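PDB 4IRN: prolyl-ACP dehydrogenase from Oscillatoria sp., which probably oxidises the prolyl group carried on an acyl carrier protein, using FAD, in the biosynthesis of the cyanotoxin anatoxin-a. Local coordinates for residues A76-I90 / L120-M133. Sequence-based numbering, arbitrary orientation.
Sequences AWQKCSEFGVHGWPI and LIFAMNAHIWACEM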
loop_
_atom_site.group_PDB
_atom_site.type_symbol
_atom_site.label_atom_id
_atom_site.label_comp_id
_atom_site.label_asym_id
_atom_site.label_seq_id
_atom_site.Cartn_x
_atom_site.Cartn_y
_atom_site.Cartn_z
ATOM N N ALA A 76 -2.026 20.570 34.407
ATOM C CA ALA A 76 -3.009 20.345 33.350
ATOM C C ALA A 76 -3.946 19.182 33.673
ATOM O O ALA A 76 -5.115 19.245 33.290
ATOM C CB ALA A 76 -2.311 20.119 32.019
ATOM N N TRP A 77 -3.450 18.144 34.389
ATOM C CA TRP A 77 -4.257 16.999 34.829
ATOM C C TRP A 77 -5.319 17.496 35.807
ATOM O O TRP A 77 -6.498 17.158 35.645
ATOM C CB TRP A 77 -3.380 15.913 35.495
ATOM C CG TRP A 77 -4.132 14.697 35.984
ATOM C CD1 TRP A 77 -4.954 14.623 37.071
ATOM C CD2 TRP A 77 -4.108 13.374 35.414
ATOM N NE1 TRP A 77 -5.470 13.350 37.194
ATOM C CE2 TRP A 77 -4.962 12.562 36.197
ATOM C CE3 TRP A 77 -3.434 12.790 34.324
ATOM C CZ2 TRP A 77 -5.190 11.209 35.906
ATOM C CZ3 TRP A 77 -3.641 11.441 34.059
ATOM C CH2 TRP A 77 -4.508 10.663 34.840
ATOM N N GLN A 78 -4.886 18.293 36.816
ATOM C CA GLN A 78 -5.720 18.917 37.852
ATOM C C GLN A 78 -6.812 19.798 37.252
ATOM O O GLN A 78 -7.960 19.698 37.659
ATOM C CB GLN A 78 -4.857 19.740 38.823
ATOM C CG GLN A 78 -4.007 18.929 39.813
ATOM C CD GLN A 78 -2.879 19.732 40.475
ATOM O OE1 GLN A 78 -2.741 20.950 40.301
ATOM N NE2 GLN A 78 -1.920 19.038 41.077
ATOM N N LYS A 79 -6.457 20.631 36.264
ATOM C CA LYS A 79 -7.381 21.533 35.558
ATOM C C LYS A 79 -8.441 20.775 34.764
ATOM O O LYS A 79 -9.598 21.195 34.746
ATOM C CB LYS A 79 -6.628 22.531 34.663
ATOM C CG LYS A 79 -5.994 23.668 35.431
ATOM C CD LYS A 79 -5.431 24.716 34.499
ATOM C CE LYS A 79 -4.750 25.845 35.227
ATOM N NZ LYS A 79 -5.745 26.799 35.782
ATOM N N CYS A 80 -8.049 19.652 34.138
ATOM C CA CYS A 80 -8.935 18.775 33.377
ATOM C C CYS A 80 -9.962 18.099 34.288
ATOM O O CYS A 80 -11.132 18.005 33.917
ATOM C CB CYS A 80 -8.133 17.751 32.581
ATOM S SG CYS A 80 -7.416 18.408 31.055
ATOM N N SER A 81 -9.529 17.664 35.492
ATOM C CA SER A 81 -10.401 17.044 36.502
ATOM C C SER A 81 -11.407 18.057 37.058
ATOM O O SER A 81 -12.553 17.683 37.314
ATOM C CB SER A 81 -9.585 16.426 37.634
ATOM O OG SER A 81 -10.435 15.715 38.522
ATOM N N GLU A 82 -10.976 19.340 37.228
ATOM C CA GLU A 82 -11.812 20.459 37.680
ATOM C C GLU A 82 -12.894 20.726 36.622
ATOM O O GLU A 82 -14.037 21.016 36.983
ATOM C CB GLU A 82 -10.971 21.730 37.883
ATOM C CG GLU A 82 -10.143 21.764 39.154
ATOM C CD GLU A 82 -8.970 22.735 39.134
ATOM O OE1 GLU A 82 -9.109 23.845 38.564
ATOM O OE2 GLU A 82 -7.911 22.388 39.706
ATOM N N PHE A 83 -12.532 20.606 35.320
ATOM C CA PHE A 83 -13.439 20.804 34.185
ATOM C C PHE A 83 -14.462 19.674 34.124
ATOM O O PHE A 83 -15.618 19.915 33.765
ATOM C CB PHE A 83 -12.664 20.944 32.864
ATOM C CG PHE A 83 -13.492 21.446 31.699
ATOM C CD1 PHE A 83 -14.085 20.556 30.811
ATOM C CD2 PHE A 83 -13.663 22.812 31.477
ATOM C CE1 PHE A 83 -14.852 21.021 29.734
ATOM C CE2 PHE A 83 -14.428 23.274 30.399
ATOM C CZ PHE A 83 -15.018 22.375 29.535
ATOM N N GLY A 84 -14.028 18.469 34.511
ATOM C CA GLY A 84 -14.865 17.280 34.584
ATOM C C GLY A 84 -14.498 16.135 33.669
ATOM O O GLY A 84 -15.228 15.145 33.644
ATOM N N VAL A 85 -13.369 16.238 32.933
ATOM C CA VAL A 85 -12.901 15.229 31.959
ATOM C C VAL A 85 -13.007 13.797 32.492
ATOM O O VAL A 85 -13.715 12.969 31.908
ATOM C CB VAL A 85 -11.490 15.524 31.362
ATOM C CG1 VAL A 85 -11.150 14.532 30.259
ATOM C CG2 VAL A 85 -11.392 16.951 30.831
ATOM N N HIS A 86 -12.342 13.525 33.621
ATOM C CA HIS A 86 -12.302 12.212 34.272
ATOM C C HIS A 86 -13.686 11.660 34.616
ATOM O O HIS A 86 -13.908 10.460 34.469
ATOM C CB HIS A 86 -11.421 12.268 35.523
ATOM C CG HIS A 86 -10.042 12.795 35.267
ATOM N ND1 HIS A 86 -9.829 14.103 34.865
ATOM C CD2 HIS A 86 -8.847 12.179 35.383
ATOM C CE1 HIS A 86 -8.520 14.237 34.746
ATOM N NE2 HIS A 86 -7.888 13.106 35.036
ATOM N N GLY A 87 -14.597 12.546 35.026
ATOM C CA GLY A 87 -15.961 12.199 35.399
ATOM C C GLY A 87 -16.950 12.065 34.257
ATOM O O GLY A 87 -18.093 11.666 34.503
ATOM N N TRP A 88 -16.537 12.399 33.001
ATOM C CA TRP A 88 -17.400 12.347 31.808
ATOM C C TRP A 88 -18.246 11.069 31.653
ATOM O O TRP A 88 -19.461 11.207 31.530
ATOM C CB TRP A 88 -16.649 12.705 30.504
ATOM C CG TRP A 88 -16.316 14.157 30.310
ATOM C CD1 TRP A 88 -16.817 15.217 31.006
ATOM C CD2 TRP A 88 -15.465 14.708 29.299
ATOM N NE1 TRP A 88 -16.299 16.391 30.518
ATOM C CE2 TRP A 88 -15.468 16.109 29.464
ATOM C CE3 TRP A 88 -14.682 14.150 28.270
ATOM C CZ2 TRP A 88 -14.719 16.964 28.642
ATOM C CZ3 TRP A 88 -13.942 14.998 27.457
ATOM C CH2 TRP A 88 -13.961 16.385 27.649
ATOM N N PRO A 89 -17.689 9.827 31.706
ATOM C CA PRO A 89 -18.557 8.644 31.591
ATOM C C PRO A 89 -19.064 8.116 32.947
ATOM O O PRO A 89 -19.762 7.106 32.987
ATOM C CB PRO A 89 -17.647 7.628 30.895
ATOM C CG PRO A 89 -16.259 8.034 31.247
ATOM C CD PRO A 89 -16.272 9.420 31.820
ATOM N N ILE A 90 -18.686 8.778 34.055
ATOM C CA ILE A 90 -19.019 8.387 35.434
ATOM C C ILE A 90 -20.355 8.994 35.887
ATOM O O ILE A 90 -20.559 10.201 35.692
ATOM C CB ILE A 90 -17.859 8.758 36.422
ATOM C CG1 ILE A 90 -16.442 8.446 35.848
ATOM C CG2 ILE A 90 -18.055 8.165 37.827
ATOM C CD1 ILE A 90 -16.122 6.963 35.439
ATOM N N LEU A 120 -0.363 13.512 27.914
ATOM C CA LEU A 120 -1.338 13.810 28.969
ATOM C C LEU A 120 -2.659 13.150 28.610
ATOM O O LEU A 120 -3.250 12.472 29.454
ATOM C CB LEU A 120 -1.518 15.334 29.158
ATOM C CG LEU A 120 -2.602 15.805 30.154
ATOM C CD1 LEU A 120 -2.100 15.805 31.600
ATOM C CD2 LEU A 120 -3.104 17.170 29.782
ATOM N N ILE A 121 -3.086 13.315 27.340
ATOM C CA ILE A 121 -4.303 12.729 26.782
ATOM C C ILE A 121 -4.295 11.192 26.977
ATOM O O ILE A 121 -5.293 10.634 27.443
ATOM C CB ILE A 121 -4.491 13.156 25.299
ATOM C CG1 ILE A 121 -4.765 14.681 25.177
ATOM C CG2 ILE A 121 -5.598 12.344 24.645
ATOM C CD1 ILE A 121 -4.490 15.305 23.779
ATOM N N PHE A 122 -3.155 10.529 26.662
ATOM C CA PHE A 122 -2.992 9.082 26.820
ATOM C C PHE A 122 -3.084 8.676 28.297
ATOM O O PHE A 122 -3.795 7.719 28.615
ATOM C CB PHE A 122 -1.697 8.582 26.146
ATOM C CG PHE A 122 -1.247 7.188 26.531
ATOM C CD1 PHE A 122 -2.054 6.081 26.286
ATOM C CD2 PHE A 122 -0.002 6.978 27.116
ATOM C CE1 PHE A 122 -1.639 4.802 26.659
ATOM C CE2 PHE A 122 0.421 5.694 27.464
ATOM C CZ PHE A 122 -0.395 4.617 27.231
ATOM N N ALA A 123 -2.397 9.425 29.191
ATOM C CA ALA A 123 -2.368 9.193 30.644
ATOM C C ALA A 123 -3.773 9.271 31.271
ATOM O O ALA A 123 -4.116 8.442 32.120
ATOM C CB ALA A 123 -1.441 10.193 31.310
ATOM N N MET A 124 -4.589 10.245 30.826
ATOM C CA MET A 124 -5.959 10.444 31.292
ATOM C C MET A 124 -6.913 9.344 30.791
ATOM O O MET A 124 -7.755 8.874 31.554
ATOM C CB MET A 124 -6.470 11.834 30.875
ATOM C CG MET A 124 -6.001 12.958 31.784
ATOM S SD MET A 124 -6.617 14.618 31.381
ATOM C CE MET A 124 -6.273 14.714 29.600
ATOM N N ASN A 125 -6.782 8.951 29.504
ATOM C CA ASN A 125 -7.605 7.915 28.875
ATOM C C ASN A 125 -7.351 6.540 29.478
ATOM O O ASN A 125 -8.291 5.752 29.616
ATOM C CB ASN A 125 -7.461 7.932 27.363
ATOM C CG ASN A 125 -8.383 8.950 26.725
ATOM O OD1 ASN A 125 -9.548 8.671 26.418
ATOM N ND2 ASN A 125 -7.915 10.181 26.584
ATOM N N ALA A 126 -6.099 6.293 29.907
ATOM C CA ALA A 126 -5.668 5.085 30.590
ATOM C C ALA A 126 -6.375 4.980 31.934
ATOM O O ALA A 126 -6.819 3.905 32.299
ATOM C CB ALA A 126 -4.165 5.122 30.791
ATOM N N HIS A 127 -6.461 6.095 32.650
ATOM C CA HIS A 127 -7.097 6.272 33.954
ATOM C C HIS A 127 -8.628 6.091 33.859
ATOM O O HIS A 127 -9.203 5.363 34.664
ATOM C CB HIS A 127 -6.709 7.651 34.519
ATOM C CG HIS A 127 -7.456 8.082 35.750
ATOM N ND1 HIS A 127 -6.953 7.855 37.014
ATOM C CD2 HIS A 127 -8.634 8.742 35.862
ATOM C CE1 HIS A 127 -7.844 8.366 37.847
ATOM N NE2 HIS A 127 -8.869 8.911 37.197
ATOM N N ILE A 128 -9.272 6.720 32.864
ATOM C CA ILE A 128 -10.718 6.629 32.651
ATOM C C ILE A 128 -11.206 5.248 32.196
ATOM O O ILE A 128 -12.014 4.623 32.878
ATOM C CB ILE A 128 -11.222 7.741 31.688
ATOM C CG1 ILE A 128 -10.952 9.140 32.259
ATOM C CG2 ILE A 128 -12.708 7.582 31.392
ATOM C CD1 ILE A 128 -10.750 10.231 31.189
ATOM N N TRP A 129 -10.736 4.803 31.020
ATOM C CA TRP A 129 -11.173 3.565 30.370
ATOM C C TRP A 129 -10.649 2.251 30.919
ATOM O O TRP A 129 -11.411 1.280 30.942
ATOM C CB TRP A 129 -11.045 3.642 28.841
ATOM C CG TRP A 129 -11.547 4.934 28.258
ATOM C CD1 TRP A 129 -10.794 5.936 27.727
ATOM C CD2 TRP A 129 -12.905 5.394 28.229
ATOM N NE1 TRP A 129 -11.598 6.978 27.337
ATOM C CE2 TRP A 129 -12.900 6.677 27.643
ATOM C CE3 TRP A 129 -14.137 4.837 28.623
ATOM C CZ2 TRP A 129 -14.077 7.413 27.437
ATOM C CZ3 TRP A 129 -15.301 5.573 28.435
ATOM C CH2 TRP A 129 -15.264 6.846 27.852
ATOM N N ALA A 130 -9.376 2.196 31.352
ATOM C CA ALA A 130 -8.793 0.956 31.865
ATOM C C ALA A 130 -8.879 0.778 33.387
ATOM O O ALA A 130 -8.583 -0.317 33.885
ATOM C CB ALA A 130 -7.358 0.806 31.387
ATOM N N CYS A 131 -9.279 1.835 34.122
ATOM C CA CYS A 131 -9.358 1.784 35.575
ATOM C C CYS A 131 -10.731 2.138 36.136
ATOM O O CYS A 131 -11.306 1.317 36.854
ATOM C CB CYS A 131 -8.259 2.634 36.199
ATOM S SG CYS A 131 -6.600 2.266 35.579
ATOM N N GLU A 132 -11.250 3.349 35.831
ATOM C CA GLU A 132 -12.558 3.803 36.324
ATOM C C GLU A 132 -13.710 2.951 35.791
ATOM O O GLU A 132 -14.597 2.589 36.568
ATOM C CB GLU A 132 -12.812 5.287 36.003
ATOM C CG GLU A 132 -11.952 6.291 36.758
ATOM C CD GLU A 132 -12.273 7.748 36.482
ATOM O OE1 GLU A 132 -12.856 8.045 35.420
ATOM O OE2 GLU A 132 -11.910 8.605 37.314
ATOM N N MET A 133 -13.705 2.649 34.472
ATOM C CA MET A 133 -14.745 1.844 33.819
ATOM C C MET A 133 -14.905 0.405 34.360
ATOM O O MET A 133 -16.028 0.072 34.747
ATOM C CB MET A 133 -14.627 1.867 32.294
ATOM C CG MET A 133 -15.066 3.171 31.656
ATOM S SD MET A 133 -16.663 3.853 32.177
ATOM C CE MET A 133 -17.780 2.513 31.784
#
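The indole of Trp77 receives Met124 over one face, and His86 NE2 lies above that same face, near the rim. Met124 CG does the touching, 3.9 Å from the centroid of the six-membered ring of Trp77 in a CH-pi contact. At the rim, Ala123 CB and His127 ND1 lie in the indole plane. With CG of Trp77 anti to the backbone N (chi1 180°), the ring reaches across to helix 118-138 as a knob among Leu120, Ala123, Met124 and His127. Its edge points at the face of His127 in a T-shaped pair, planes at 82°. His86 meets His127 more obliquely, CD2 to CD2 at 3.5 Å. Met124 SD stays above the same indole face at longer range, a loose Met-aromatic contact; it settles 3.7 Å from Cys80 CB and approaches the His86 ring obliquely.

His127 is held in turn by its ND1, hydrogen-bonded to Ala158 N, while NE2 makes a weak bond to Glu132 OE2. Past Gly84, the C-prime residue of the Schellman motif that ends helix 74-83, the chain keeps following its partner. Pro89 CG packs on Ile128 CG2 at 3.6 Å and against Trp129 CH2 at 3.7 Å. Trp129 itself is tied by NE1 to Asn125 OD1, 2.8 Å away, with the oxygen in the indole plane.

The axes of 76-83 and 120-133 cross at 51°. This is buried helix packing in the all-helical N-terminal domain of the acyl-CoA dehydrogenase fold, and it backs onto the flavin site: Phe122 on the same helix touches FAD, and Ala123 O accepts a hydrogen bond from Asn196, next to the FAD-binding Thr195.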